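Abhydrolase domain-containing protein (Exiguobacterium antarcticum, PDB 5H3H) probably hydrolyses ester bonds as an esterase of the alpha/beta hydrolase fold and may also act as a perhydrolase, forming or cleaving peracids. Local coordinates at residues 12-17 with 59-64; 32-37 with 53-58; 102-107 with 199-204; 114-119 with 263-268; 144-149 with 188-193. One frame throughout, in Å; residues are numbered along the deposited sequence.

How the interactions relate
Interactions 1 and 2 are neighbours toward one edge of the central sheet, their centres 7 Å apart, joined by the bond from Ser-62 OG to Asp-55 O (2.7 Å) and by the pairing of strands 12-18 and 50-54. Tyr-59, in the loop of interaction 1, reaches interaction 5, its OH 2.8 Å from Ser-192 OG. Leu-103 and Leu-106 of interaction 3 pack on Leu-117 of interaction 4, linking the two although their centres are 19 Å apart. The ethaneperoxoic acid pocket, which includes Ser-96 and His-248, lies nearer to interaction 5 than to interactions 2 and 3: the side chain of Ala-193 is about 8 Å from the ligand, against about 11 Å for Asn-33 and Glu-199.

Interaction 1: 12-17 with 59-64; sequences KIYVED and YGKSDA
Three hydrogen bonds fasten the loop 59-64 to strand 12-17, and they define the tight part of this contact. The shortest runs from Tyr-14 N to Ser-62 OG (2.8 Å, 164° at the hydrogen); the serine oxygen is also bonded to Asp-55 O, so it bridges two backbones. One step along, Asp-63 grips Lys-12 twice: its backbone N bonds to Lys-12 O at 3.1 Å, nearly along the C=O axis, while its OD2 takes Lys-12 N at 3.1 Å from above the carboxylate plane. A type II' turn over Tyr-59 to Ser-62, with Gly-60 at phi 59°, brings these groups round to the strand. The outer side is looser. Lys-61 lies alongside Tyr-14, pointing the same way, and its CD sits 4.1 Å from the ring centroid in a CH-pi contact over one face; its NZ is too far off for more than a weak cation-pi attraction. Lys-12, bent at chi3 and chi4, brings NZ only to 3.9 Å from Asp-63 OD1, a long salt bridge between residues at the surface. Strand 12-18 itself runs between strands 4-6 and 50-54, with Ile-13 and Val-15 turned onto helix 71-85.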
# COMPACT_ATOMS: atom_id res chain seq x y z
N LYS B 12 17.12 -14.60 -8.58
CA LYS B 12 16.93 -15.52 -7.43
C LYS B 12 17.44 -14.94 -6.08
O LYS B 12 18.65 -14.67 -5.94
CB LYS B 12 17.67 -16.83 -7.67
CG LYS B 12 17.16 -17.63 -8.85
CD LYS B 12 17.71 -19.05 -8.88
CE LYS B 12 19.23 -19.06 -9.12
NZ LYS B 12 19.94 -19.84 -8.06
N ILE B 13 16.55 -14.84 -5.08
CA ILE B 13 16.84 -14.23 -3.77
C ILE B 13 17.03 -15.33 -2.76
O ILE B 13 16.11 -16.10 -2.52
CB ILE B 13 15.67 -13.29 -3.29
CG1 ILE B 13 15.34 -12.22 -4.31
CG2 ILE B 13 16.00 -12.63 -1.95
CD1 ILE B 13 16.50 -11.34 -4.70
N TYR B 14 18.19 -15.41 -2.12
CA TYR B 14 18.44 -16.40 -1.09
C TYR B 14 17.75 -15.96 0.18
O TYR B 14 17.81 -14.79 0.53
CB TYR B 14 19.93 -16.56 -0.82
CG TYR B 14 20.21 -17.58 0.22
CD1 TYR B 14 20.07 -18.92 -0.07
CD2 TYR B 14 20.57 -17.21 1.51
CE1 TYR B 14 20.30 -19.87 0.89
CE2 TYR B 14 20.80 -18.15 2.49
CZ TYR B 14 20.66 -19.50 2.17
OH TYR B 14 20.89 -20.50 3.09
N VAL B 15 17.13 -16.90 0.88
CA VAL B 15 16.53 -16.66 2.18
C VAL B 15 16.91 -17.80 3.14
O VAL B 15 16.70 -18.99 2.83
CB VAL B 15 14.99 -16.63 2.09
CG1 VAL B 15 14.41 -16.28 3.46
CG2 VAL B 15 14.53 -15.63 1.07
N GLU B 16 17.47 -17.44 4.30
CA GLU B 16 17.75 -18.36 5.35
C GLU B 16 16.44 -18.46 6.18
O GLU B 16 16.09 -17.58 6.98
CB GLU B 16 18.95 -17.84 6.19
CG GLU B 16 19.54 -18.84 7.17
CD GLU B 16 20.53 -19.87 6.57
OE1 GLU B 16 20.99 -19.69 5.43
OE2 GLU B 16 20.88 -20.86 7.27
N ASP B 17 15.70 -19.53 5.96
CA ASP B 17 14.39 -19.68 6.58
C ASP B 17 14.54 -20.82 7.61
O ASP B 17 14.77 -21.97 7.23
CB ASP B 17 13.35 -19.95 5.50
CG ASP B 17 11.93 -20.28 6.09
OD1 ASP B 17 11.72 -20.14 7.31
OD2 ASP B 17 11.02 -20.68 5.31
N TYR B 59 24.08 -9.72 -2.72
CA TYR B 59 24.75 -9.99 -1.45
C TYR B 59 24.65 -11.42 -1.12
O TYR B 59 23.75 -12.10 -1.65
CB TYR B 59 24.16 -9.17 -0.32
CG TYR B 59 24.32 -7.70 -0.62
CD1 TYR B 59 23.41 -7.06 -1.44
CD2 TYR B 59 25.41 -6.99 -0.18
CE1 TYR B 59 23.57 -5.74 -1.80
CE2 TYR B 59 25.57 -5.66 -0.51
CZ TYR B 59 24.68 -5.03 -1.29
OH TYR B 59 24.86 -3.71 -1.58
N GLY B 60 25.58 -11.91 -0.27
CA GLY B 60 25.41 -13.22 0.33
C GLY B 60 25.31 -14.26 -0.77
O GLY B 60 26.08 -14.24 -1.69
N LYS B 61 24.32 -15.13 -0.72
CA LYS B 61 24.19 -16.24 -1.68
C LYS B 61 23.18 -15.94 -2.81
O LYS B 61 22.86 -16.79 -3.66
CB LYS B 61 23.81 -17.45 -0.88
CG LYS B 61 24.84 -17.71 0.22
CD LYS B 61 24.49 -18.88 1.11
CE LYS B 61 24.49 -20.20 0.35
NZ LYS B 61 25.63 -20.39 -0.61
N SER B 62 22.69 -14.72 -2.84
CA SER B 62 21.72 -14.33 -3.89
C SER B 62 22.45 -14.08 -5.21
O SER B 62 23.64 -13.78 -5.19
CB SER B 62 20.95 -13.11 -3.44
OG SER B 62 20.13 -13.47 -2.32
N ASP B 63 21.71 -14.18 -6.33
CA ASP B 63 22.13 -13.64 -7.64
C ASP B 63 22.41 -12.14 -7.54
O ASP B 63 21.80 -11.43 -6.71
CB ASP B 63 21.03 -13.82 -8.74
CG ASP B 63 20.68 -15.29 -9.07
OD1 ASP B 63 21.28 -16.24 -8.48
OD2 ASP B 63 19.75 -15.48 -9.92
N ALA B 64 23.31 -11.64 -8.39
CA ALA B 64 23.66 -10.22 -8.37
C ALA B 64 23.46 -9.72 -9.81
O ALA B 64 24.39 -9.69 -10.61
CB ALA B 64 25.09 -10.00 -7.89

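Interaction 2: 32-37 with 53-58; sequences ANNNMF and GVDYRG
This is a buried polar contact between a loop and the end of a strand: 32-37, which follows strand 23-27 and leads into helix 38-46, meets 53-58, where strand 50-54 runs out into a loop. All five touching residues are buried; the two segments bury 183 Å² between them, and the one hydrogen bond across them is to Asp-55 OD1. It accepts the backbone N of Asn-34 at 3.0 Å, with 156° at the hydrogen, and the donor arrives nearly along the C-O axis. Asp-55 places its carboxylate there with CG anti to the carbonyl carbon (chi1 -71°), while its other oxygen, OD2, accepts from Lys-61 N; the two oxygens therefore tie together two separate loops. Beside this bond, CB of Asn-33 lies 3.5 Å from Asp-55 OD1. Asn-33 itself forms an Asx turn: OD1 accepts Asn-35 N at 3.0 Å, in the carbonyl plane, with CG in the crowded position between backbone N and carbonyl carbon (chi1 60°). The turn opens the 3-10 segment 34-37, which a bond from Met-36 N to Asn-33 O continues and which ends with Phe-37 as N-cap of the next helix. In the alpha/beta hydrolase fold the two parallel strands preceding these loops lie next to each other in the sheet. Asn-34 CB rests 3.6 Å from Gly-53 C, where glycine leaves room for it.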
# COMPACT_ATOMS: atom_id res chain seq x y z
N ALA B 32 26.71 -6.05 3.83
CA ALA B 32 26.96 -7.31 4.49
C ALA B 32 26.00 -8.39 3.91
O ALA B 32 25.76 -8.43 2.67
CB ALA B 32 26.82 -7.14 5.97
N ASN B 33 25.50 -9.26 4.78
CA ASN B 33 24.42 -10.22 4.44
C ASN B 33 23.68 -10.65 5.71
O ASN B 33 24.07 -10.21 6.79
CB ASN B 33 24.91 -11.42 3.61
CG ASN B 33 25.96 -12.24 4.31
OD1 ASN B 33 25.70 -12.83 5.34
ND2 ASN B 33 27.14 -12.33 3.72
N ASN B 34 22.63 -11.47 5.58
CA ASN B 34 21.82 -11.91 6.75
C ASN B 34 22.62 -12.52 7.88
O ASN B 34 22.17 -12.49 9.05
CB ASN B 34 20.68 -12.88 6.30
CG ASN B 34 21.08 -14.33 6.34
OD1 ASN B 34 21.71 -14.90 5.38
ND2 ASN B 34 20.73 -14.98 7.43
N ASN B 35 23.78 -13.10 7.59
CA ASN B 35 24.65 -13.64 8.62
C ASN B 35 25.10 -12.61 9.66
O ASN B 35 25.46 -13.00 10.73
CB ASN B 35 25.91 -14.39 8.06
CG ASN B 35 25.56 -15.67 7.36
OD1 ASN B 35 24.74 -16.44 7.83
ND2 ASN B 35 26.21 -15.93 6.22
N MET B 36 25.04 -11.33 9.38
CA MET B 36 25.41 -10.35 10.44
C MET B 36 24.47 -10.45 11.67
O MET B 36 24.79 -9.92 12.70
CB MET B 36 25.39 -8.92 9.96
CG MET B 36 24.03 -8.41 9.62
SD MET B 36 23.98 -6.75 8.95
CE MET B 36 22.86 -6.03 10.11
N PHE B 37 23.31 -11.10 11.53
CA PHE B 37 22.33 -11.20 12.62
C PHE B 37 22.52 -12.46 13.45
O PHE B 37 21.65 -12.78 14.30
CB PHE B 37 20.90 -11.19 12.04
CG PHE B 37 20.49 -9.90 11.41
CD1 PHE B 37 20.45 -8.72 12.15
CD2 PHE B 37 20.15 -9.85 10.06
CE1 PHE B 37 20.06 -7.53 11.57
CE2 PHE B 37 19.77 -8.66 9.46
CZ PHE B 37 19.70 -7.48 10.24
N GLY B 53 16.02 -14.59 7.30
CA GLY B 53 17.08 -13.62 7.01
C GLY B 53 17.26 -13.56 5.51
O GLY B 53 17.70 -14.55 4.93
N VAL B 54 16.89 -12.44 4.92
CA VAL B 54 17.00 -12.28 3.48
C VAL B 54 18.39 -11.80 3.09
O VAL B 54 18.97 -10.89 3.77
CB VAL B 54 15.95 -11.35 2.89
CG1 VAL B 54 14.52 -11.72 3.35
CG2 VAL B 54 16.25 -9.92 3.20
N ASP B 55 18.96 -12.39 2.04
CA ASP B 55 20.18 -11.78 1.40
C ASP B 55 19.64 -11.03 0.24
O ASP B 55 19.02 -11.68 -0.61
CB ASP B 55 21.17 -12.83 0.89
CG ASP B 55 21.93 -13.58 1.99
OD1 ASP B 55 21.88 -13.21 3.19
OD2 ASP B 55 22.62 -14.56 1.65
N TYR B 56 19.82 -9.72 0.16
CA TYR B 56 19.32 -8.99 -0.98
C TYR B 56 20.04 -9.46 -2.22
O TYR B 56 21.17 -10.02 -2.15
CB TYR B 56 19.50 -7.47 -0.92
CG TYR B 56 19.11 -6.84 0.35
CD1 TYR B 56 17.81 -6.87 0.82
CD2 TYR B 56 20.05 -6.10 1.05
CE1 TYR B 56 17.47 -6.26 2.04
CE2 TYR B 56 19.73 -5.49 2.23
CZ TYR B 56 18.45 -5.58 2.74
OH TYR B 56 18.26 -4.94 3.94
N ARG B 57 19.42 -9.17 -3.36
CA ARG B 57 20.15 -9.25 -4.60
C ARG B 57 21.49 -8.52 -4.43
O ARG B 57 21.56 -7.45 -3.87
CB ARG B 57 19.42 -8.67 -5.79
CG ARG B 57 18.96 -7.26 -5.72
CD ARG B 57 18.35 -6.88 -7.06
NE ARG B 57 16.97 -7.34 -7.23
CZ ARG B 57 16.31 -7.31 -8.39
NH1 ARG B 57 15.02 -7.72 -8.43
NH2 ARG B 57 16.90 -6.92 -9.52
N GLY B 58 22.52 -9.14 -4.96
CA GLY B 58 23.86 -8.57 -4.92
C GLY B 58 24.69 -9.04 -3.72
O GLY B 58 25.88 -8.73 -3.68

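Interaction 3: 102-107 with 199-204; sequences ALKYLL and EDLRDG
Leu-201 points from its loop at the flank of helix 97-109 and crosses both Leu-103 and Lys-104 obliquely, one methyl going to each. With CG anti to the carbonyl carbon (chi1 -52°), its CD1 reaches Leu-103 CB at 3.8 Å. The second methyl, CD2, meets the far end of Lys-104, 3.9 Å from NZ. Lys-104, bent at chi2 and chi3, brings its tip back to the leucine. One turn on, Leu-107 drapes its methyls over Gly-204: CD1 lies 3.4 Å from Gly-204 O and CD2 3.9 Å from Gly-204 CA. A CB on this glycine would collide with Leu-107 CD2. Behind this surface, Asp-200 holds the loop in shape: OD1 accepts Arg-202 N in an Asx turn, and Arg-202 NE and NH2 grip the carboxylate side-on. In this alpha/beta hydrolase fold the helix follows the probable nucleophile elbow, and the loop leads from helix 186-198 to strand 211-217. Leu-107 also packs on Val-8 of the second subunit. The join is thus mainly apolar; Lys-104 NZ stands 4.2 Å from Glu-199 OE1, beyond a salt bridge, so their opposite charges would add at most a diffuse attraction, and Glu-199 OE2 bonds to Tyr-71 N.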
# COMPACT_ATOMS: atom_id res chain seq x y z
N ALA B 102 12.80 -1.64 4.45
CA ALA B 102 11.62 -2.00 5.21
C ALA B 102 10.49 -0.96 5.11
O ALA B 102 9.35 -1.34 4.89
CB ALA B 102 11.99 -2.22 6.66
N LEU B 103 10.79 0.31 5.26
CA LEU B 103 9.83 1.42 5.08
C LEU B 103 9.21 1.45 3.67
O LEU B 103 7.95 1.56 3.53
CB LEU B 103 10.46 2.78 5.43
CG LEU B 103 10.74 2.92 6.93
CD1 LEU B 103 11.82 3.96 7.24
CD2 LEU B 103 9.49 3.28 7.71
N LYS B 104 10.07 1.35 2.65
CA LYS B 104 9.64 1.42 1.27
C LYS B 104 8.69 0.25 0.96
O LYS B 104 7.73 0.42 0.20
CB LYS B 104 10.85 1.31 0.34
CG LYS B 104 10.60 1.65 -1.13
CD LYS B 104 9.95 3.01 -1.30
CE LYS B 104 10.44 3.74 -2.54
NZ LYS B 104 10.21 5.20 -2.33
N TYR B 105 9.02 -0.92 1.52
CA TYR B 105 8.20 -2.09 1.39
C TYR B 105 6.83 -1.84 1.98
O TYR B 105 5.78 -2.24 1.38
CB TYR B 105 8.81 -3.26 2.13
CG TYR B 105 7.76 -4.32 2.38
CD1 TYR B 105 7.26 -5.14 1.35
CD2 TYR B 105 7.19 -4.46 3.66
CE1 TYR B 105 6.28 -6.11 1.59
CE2 TYR B 105 6.22 -5.39 3.90
CZ TYR B 105 5.72 -6.20 2.85
OH TYR B 105 4.72 -7.12 3.10
N LEU B 106 6.82 -1.24 3.18
CA LEU B 106 5.49 -0.89 3.79
C LEU B 106 4.69 0.12 2.95
O LEU B 106 3.47 -0.04 2.81
CB LEU B 106 5.64 -0.39 5.21
CG LEU B 106 5.55 -1.29 6.45
CD1 LEU B 106 5.32 -2.78 6.28
CD2 LEU B 106 6.68 -0.98 7.42
N LEU B 107 5.36 1.15 2.43
CA LEU B 107 4.69 2.13 1.60
C LEU B 107 4.21 1.52 0.28
O LEU B 107 3.17 1.82 -0.17
CB LEU B 107 5.59 3.33 1.28
CG LEU B 107 5.71 4.58 2.18
CD1 LEU B 107 4.84 4.60 3.42
CD2 LEU B 107 7.19 4.83 2.48
N GLU B 199 18.12 8.07 -2.27
CA GLU B 199 16.76 7.75 -1.83
C GLU B 199 16.33 8.67 -0.68
O GLU B 199 17.14 9.05 0.14
CB GLU B 199 16.63 6.29 -1.40
CG GLU B 199 16.79 5.27 -2.50
CD GLU B 199 15.49 4.86 -3.18
OE1 GLU B 199 14.40 5.33 -2.79
OE2 GLU B 199 15.55 4.06 -4.10
N ASP B 200 15.06 9.03 -0.64
CA ASP B 200 14.56 10.04 0.29
C ASP B 200 13.13 9.62 0.69
O ASP B 200 12.23 9.70 -0.13
CB ASP B 200 14.59 11.45 -0.37
CG ASP B 200 13.71 12.53 0.37
OD1 ASP B 200 13.13 12.29 1.48
OD2 ASP B 200 13.59 13.65 -0.18
N LEU B 201 12.96 9.15 1.92
CA LEU B 201 11.66 8.69 2.38
C LEU B 201 10.94 9.69 3.27
O LEU B 201 9.99 9.31 3.95
CB LEU B 201 11.81 7.36 3.14
CG LEU B 201 12.57 6.24 2.41
CD1 LEU B 201 12.73 5.03 3.30
CD2 LEU B 201 11.88 5.84 1.12
N ARG B 202 11.32 10.98 3.25
CA ARG B 202 10.72 11.94 4.21
C ARG B 202 9.17 12.04 4.10
O ARG B 202 8.47 11.90 5.08
CB ARG B 202 11.37 13.34 4.13
CG ARG B 202 12.70 13.35 4.86
CD ARG B 202 13.41 14.65 4.69
NE ARG B 202 13.66 14.85 3.27
CZ ARG B 202 14.02 16.00 2.72
NH1 ARG B 202 14.26 17.08 3.49
NH2 ARG B 202 14.19 16.07 1.38
N ASP B 203 8.67 12.19 2.89
CA ASP B 203 7.21 12.18 2.62
C ASP B 203 6.47 10.94 3.14
O ASP B 203 5.28 11.01 3.49
CB ASP B 203 6.93 12.30 1.09
CG ASP B 203 6.69 13.74 0.62
OD1 ASP B 203 6.69 14.71 1.43
OD2 ASP B 203 6.46 13.91 -0.60
N GLY B 204 7.14 9.80 3.14
CA GLY B 204 6.52 8.53 3.44
C GLY B 204 6.35 8.19 4.91
O GLY B 204 5.42 7.45 5.25

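Interaction 4: 114-119 with 263-268; sequences VSKLIL and VSYVKS
Helix 263-267 packs nearly antiparallel to strand 116-119, at 164° between their directions and with 10.0 Å between the axes at closest approach. The C-terminal helix 255-267 flanks the central sheet, as helices do in the alpha/beta hydrolase fold. The first of its residues here to meet the strand is Tyr-265, whose CG stands anti to the backbone N (chi1 -162°), so that the ring is sent toward the sheet. Ile-118 slides past the ring in the opposite direction, CG1 lying 3.7 Å from Tyr-265 CD2. Lys-116 CD comes as near to Tyr-265 CE2, also 3.7 Å, and both approaches are oblique to the ring. The backbone of Tyr-265 takes part as well: its O accepts Lys-116 NZ at 2.6 Å, the donor coming nearly along the C=O axis. At Val-266 the carbonyl O receives a weak bond from the same NZ at 3.3 Å. To get there Lys-116 begins in the crowded position between backbone N and carbonyl carbon (chi1 63°) and bends once, at chi3. Last comes Ser-268, where the chain leaves the helix; its C lies 3.5 Å from Lys-116 NZ. An alanine in place of Lys-116 would probably loosen the end of this helix, since the bonds to both carbonyls and the alkyl chain against the tyrosine would go. The ammonium thus lies at the C-terminal end of a helix, where carbonyl oxygens point outward and the helix dipole would be expected to favour a positive charge, which probably keeps the lysine protonated.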
# COMPACT_ATOMS: atom_id res chain seq x y z
N VAL B 114 2.30 -7.51 8.08
CA VAL B 114 3.32 -7.08 9.12
C VAL B 114 2.65 -6.60 10.40
O VAL B 114 1.89 -5.64 10.39
CB VAL B 114 4.20 -5.93 8.62
CG1 VAL B 114 5.23 -5.47 9.67
CG2 VAL B 114 4.88 -6.32 7.34
N SER B 115 2.96 -7.24 11.50
CA SER B 115 2.43 -6.81 12.80
C SER B 115 3.26 -5.71 13.49
O SER B 115 2.71 -4.84 14.18
CB SER B 115 2.31 -8.01 13.68
OG SER B 115 3.57 -8.34 14.20
N LYS B 116 4.58 -5.74 13.32
CA LYS B 116 5.44 -4.69 13.88
C LYS B 116 6.72 -4.49 13.07
O LYS B 116 7.19 -5.40 12.38
CB LYS B 116 5.74 -5.01 15.32
CG LYS B 116 6.50 -6.28 15.53
CD LYS B 116 6.52 -6.70 17.00
CE LYS B 116 5.18 -7.26 17.43
NZ LYS B 116 5.28 -7.64 18.88
N LEU B 117 7.26 -3.27 13.18
CA LEU B 117 8.45 -2.83 12.50
C LEU B 117 9.52 -2.46 13.52
O LEU B 117 9.24 -1.78 14.49
CB LEU B 117 8.08 -1.54 11.73
CG LEU B 117 9.21 -0.86 10.98
CD1 LEU B 117 9.80 -1.85 9.99
CD2 LEU B 117 8.83 0.43 10.27
N ILE B 118 10.76 -2.85 13.27
CA ILE B 118 11.88 -2.44 14.07
C ILE B 118 12.83 -1.79 13.10
O ILE B 118 13.07 -2.35 12.03
CB ILE B 118 12.58 -3.61 14.76
CG1 ILE B 118 11.57 -4.38 15.62
CG2 ILE B 118 13.79 -3.11 15.57
CD1 ILE B 118 11.99 -5.80 15.96
N LEU B 119 13.32 -0.61 13.45
CA LEU B 119 14.23 0.10 12.61
C LEU B 119 15.49 0.26 13.46
O LEU B 119 15.43 0.91 14.45
CB LEU B 119 13.66 1.47 12.23
CG LEU B 119 12.50 1.58 11.23
CD1 LEU B 119 12.05 3.02 11.12
CD2 LEU B 119 12.95 1.13 9.87
N VAL B 263 13.96 -9.38 21.22
CA VAL B 263 13.18 -10.52 21.63
C VAL B 263 11.93 -10.15 22.37
O VAL B 263 10.88 -10.74 22.14
CB VAL B 263 14.05 -11.46 22.50
CG1 VAL B 263 13.18 -12.48 23.26
CG2 VAL B 263 15.09 -12.16 21.61
N SER B 264 12.08 -9.24 23.33
CA SER B 264 10.95 -8.72 24.08
C SER B 264 9.91 -8.09 23.18
O SER B 264 8.74 -8.33 23.38
CB SER B 264 11.43 -7.66 25.09
OG SER B 264 12.30 -8.22 26.05
N TYR B 265 10.33 -7.25 22.23
CA TYR B 265 9.41 -6.63 21.29
C TYR B 265 8.73 -7.64 20.34
O TYR B 265 7.55 -7.50 20.05
CB TYR B 265 10.12 -5.55 20.49
CG TYR B 265 9.24 -4.55 19.79
CD1 TYR B 265 8.46 -3.63 20.53
CD2 TYR B 265 9.18 -4.50 18.42
CE1 TYR B 265 7.67 -2.70 19.87
CE2 TYR B 265 8.39 -3.59 17.76
CZ TYR B 265 7.63 -2.67 18.48
OH TYR B 265 6.82 -1.75 17.78
N VAL B 266 9.46 -8.65 19.87
CA VAL B 266 8.82 -9.73 19.09
C VAL B 266 7.73 -10.41 19.94
O VAL B 266 6.63 -10.63 19.43
CB VAL B 266 9.77 -10.77 18.41
CG1 VAL B 266 10.96 -10.09 17.73
CG2 VAL B 266 10.22 -11.88 19.33
N LYS B 267 8.04 -10.69 21.22
CA LYS B 267 7.04 -11.21 22.20
C LYS B 267 5.82 -10.29 22.44
O LYS B 267 4.70 -10.77 22.48
CB LYS B 267 7.73 -11.57 23.56
CG LYS B 267 8.53 -12.87 23.55
CD LYS B 267 9.48 -12.96 24.74
CE LYS B 267 9.99 -14.37 25.00
NZ LYS B 267 9.04 -15.24 25.80
N SER B 268 6.04 -8.97 22.59
CA SER B 268 4.94 -8.00 22.67
C SER B 268 5.27 -6.58 22.22
O SER B 268 6.29 -6.01 22.62
CB SER B 268 4.44 -7.91 24.10
OG SER B 268 3.84 -6.64 24.34

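Interaction 5: 144-149 with 188-193; sequences ALIEDT and GTIQSA
The tightest carbon-carbon contact between 144-149 and 188-193 is Ile-146 CG1 to Ala-193 CB, 3.4 Å apart and closer than usual for two carbons. The same isoleucine turns its other branch, CG2, to Ile-190 CG2 at 4.1 Å, the two side chains crossing obliquely. One turn on, Thr-149 slides past Ile-190 in the opposite direction, its OG1 3.4 Å from Ile-190 CG1, and Thr-189 CG2 lies at the margin, 4.2 Å from that OG1. The isoleucines owe this to a shared conformation: in each, CG1 is anti to the carbonyl carbon (chi1 -67° in Ile-146, -72° in Ile-190), leaving CG2 anti to the backbone N. A glycine in place of Ile-146 would probably leave Ala-193 and Ile-190 poorly packed on this side, because both branches that touch them would be missing. Further out, Thr-189 OG1 is bonded to Ser-185 O, a local bond at the start of its helix, while Thr-189 O accepts Trp-30 NE1, a residue of the ligand pocket, and Ser-192 OG binds Tyr-59 OH. Helix 153-164 covers another side of 144-149 through Met-156. The two segments run antiparallel at 169°, with their axes 9.8 Å apart at closest approach. Such a helical cap, inserted between strands of the sheet after strand 114-120, is typical of alpha/beta hydrolases, and here it lies over the ligand pocket.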
# COMPACT_ATOMS: atom_id res chain seq x y z
N ALA B 144 32.60 9.34 -2.75
CA ALA B 144 33.94 8.96 -2.29
C ALA B 144 34.04 7.46 -1.97
O ALA B 144 35.01 6.82 -2.37
CB ALA B 144 34.37 9.78 -1.08
N LEU B 145 33.05 6.91 -1.25
CA LEU B 145 33.01 5.47 -1.02
C LEU B 145 32.87 4.64 -2.28
O LEU B 145 33.51 3.57 -2.43
CB LEU B 145 31.87 5.11 -0.07
CG LEU B 145 32.04 5.39 1.40
CD1 LEU B 145 30.78 4.98 2.13
CD2 LEU B 145 33.24 4.71 2.01
N ILE B 146 32.01 5.10 -3.18
CA ILE B 146 31.81 4.42 -4.45
C ILE B 146 33.12 4.39 -5.28
O ILE B 146 33.51 3.35 -5.84
CB ILE B 146 30.68 5.07 -5.23
CG1 ILE B 146 29.32 4.83 -4.50
CG2 ILE B 146 30.60 4.54 -6.64
CD1 ILE B 146 28.31 5.90 -4.83
N GLU B 147 33.83 5.50 -5.26
CA GLU B 147 35.10 5.66 -6.00
C GLU B 147 36.11 4.69 -5.46
O GLU B 147 36.75 4.01 -6.23
CB GLU B 147 35.63 7.10 -5.95
CG GLU B 147 36.94 7.39 -5.17
CD GLU B 147 36.91 8.76 -4.54
OE1 GLU B 147 37.16 8.82 -3.32
OE2 GLU B 147 36.57 9.76 -5.25
N ASP B 148 36.19 4.64 -4.13
CA ASP B 148 37.07 3.70 -3.41
C ASP B 148 36.70 2.22 -3.70
O ASP B 148 37.60 1.42 -3.94
CB ASP B 148 37.04 3.99 -1.91
CG ASP B 148 37.78 5.29 -1.56
OD1 ASP B 148 38.52 5.80 -2.44
OD2 ASP B 148 37.61 5.78 -0.41
N THR B 149 35.41 1.87 -3.70
CA THR B 149 35.06 0.47 -4.08
C THR B 149 35.46 0.08 -5.49
O THR B 149 35.83 -1.12 -5.76
CB THR B 149 33.65 -0.07 -3.56
OG1 THR B 149 32.93 -0.89 -4.53
CG2 THR B 149 32.82 0.88 -2.86
N GLY B 188 26.80 -4.89 -6.99
CA GLY B 188 25.70 -4.59 -6.03
C GLY B 188 26.08 -3.58 -4.98
O GLY B 188 25.31 -2.66 -4.70
N THR B 189 27.27 -3.75 -4.39
CA THR B 189 27.77 -2.83 -3.42
C THR B 189 27.74 -1.42 -4.02
O THR B 189 27.25 -0.51 -3.37
CB THR B 189 29.18 -3.21 -2.95
OG1 THR B 189 29.11 -4.47 -2.28
CG2 THR B 189 29.80 -2.17 -2.04
N ILE B 190 28.22 -1.25 -5.25
CA ILE B 190 28.17 0.09 -5.87
C ILE B 190 26.75 0.63 -6.09
O ILE B 190 26.43 1.73 -5.67
CB ILE B 190 28.98 0.09 -7.17
CG1 ILE B 190 30.48 0.02 -6.78
CG2 ILE B 190 28.61 1.25 -8.07
CD1 ILE B 190 31.35 -0.42 -7.92
N GLN B 191 25.92 -0.14 -6.78
CA GLN B 191 24.53 0.26 -7.06
C GLN B 191 23.70 0.56 -5.79
O GLN B 191 22.95 1.55 -5.77
CB GLN B 191 23.82 -0.80 -7.94
CG GLN B 191 24.45 -1.10 -9.33
CD GLN B 191 24.57 0.09 -10.26
OE1 GLN B 191 25.43 0.97 -10.09
NE2 GLN B 191 23.73 0.12 -11.25
N SER B 192 23.91 -0.18 -4.69
CA SER B 192 23.22 0.12 -3.44
C SER B 192 23.72 1.38 -2.78
O SER B 192 22.93 2.05 -2.14
CB SER B 192 23.34 -0.99 -2.40
OG SER B 192 22.83 -2.23 -2.84
N ALA B 193 25.03 1.65 -2.85
CA ALA B 193 25.59 2.98 -2.46
C ALA B 193 24.95 4.14 -3.19
O ALA B 193 24.71 5.15 -2.58
CB ALA B 193 27.11 3.03 -2.67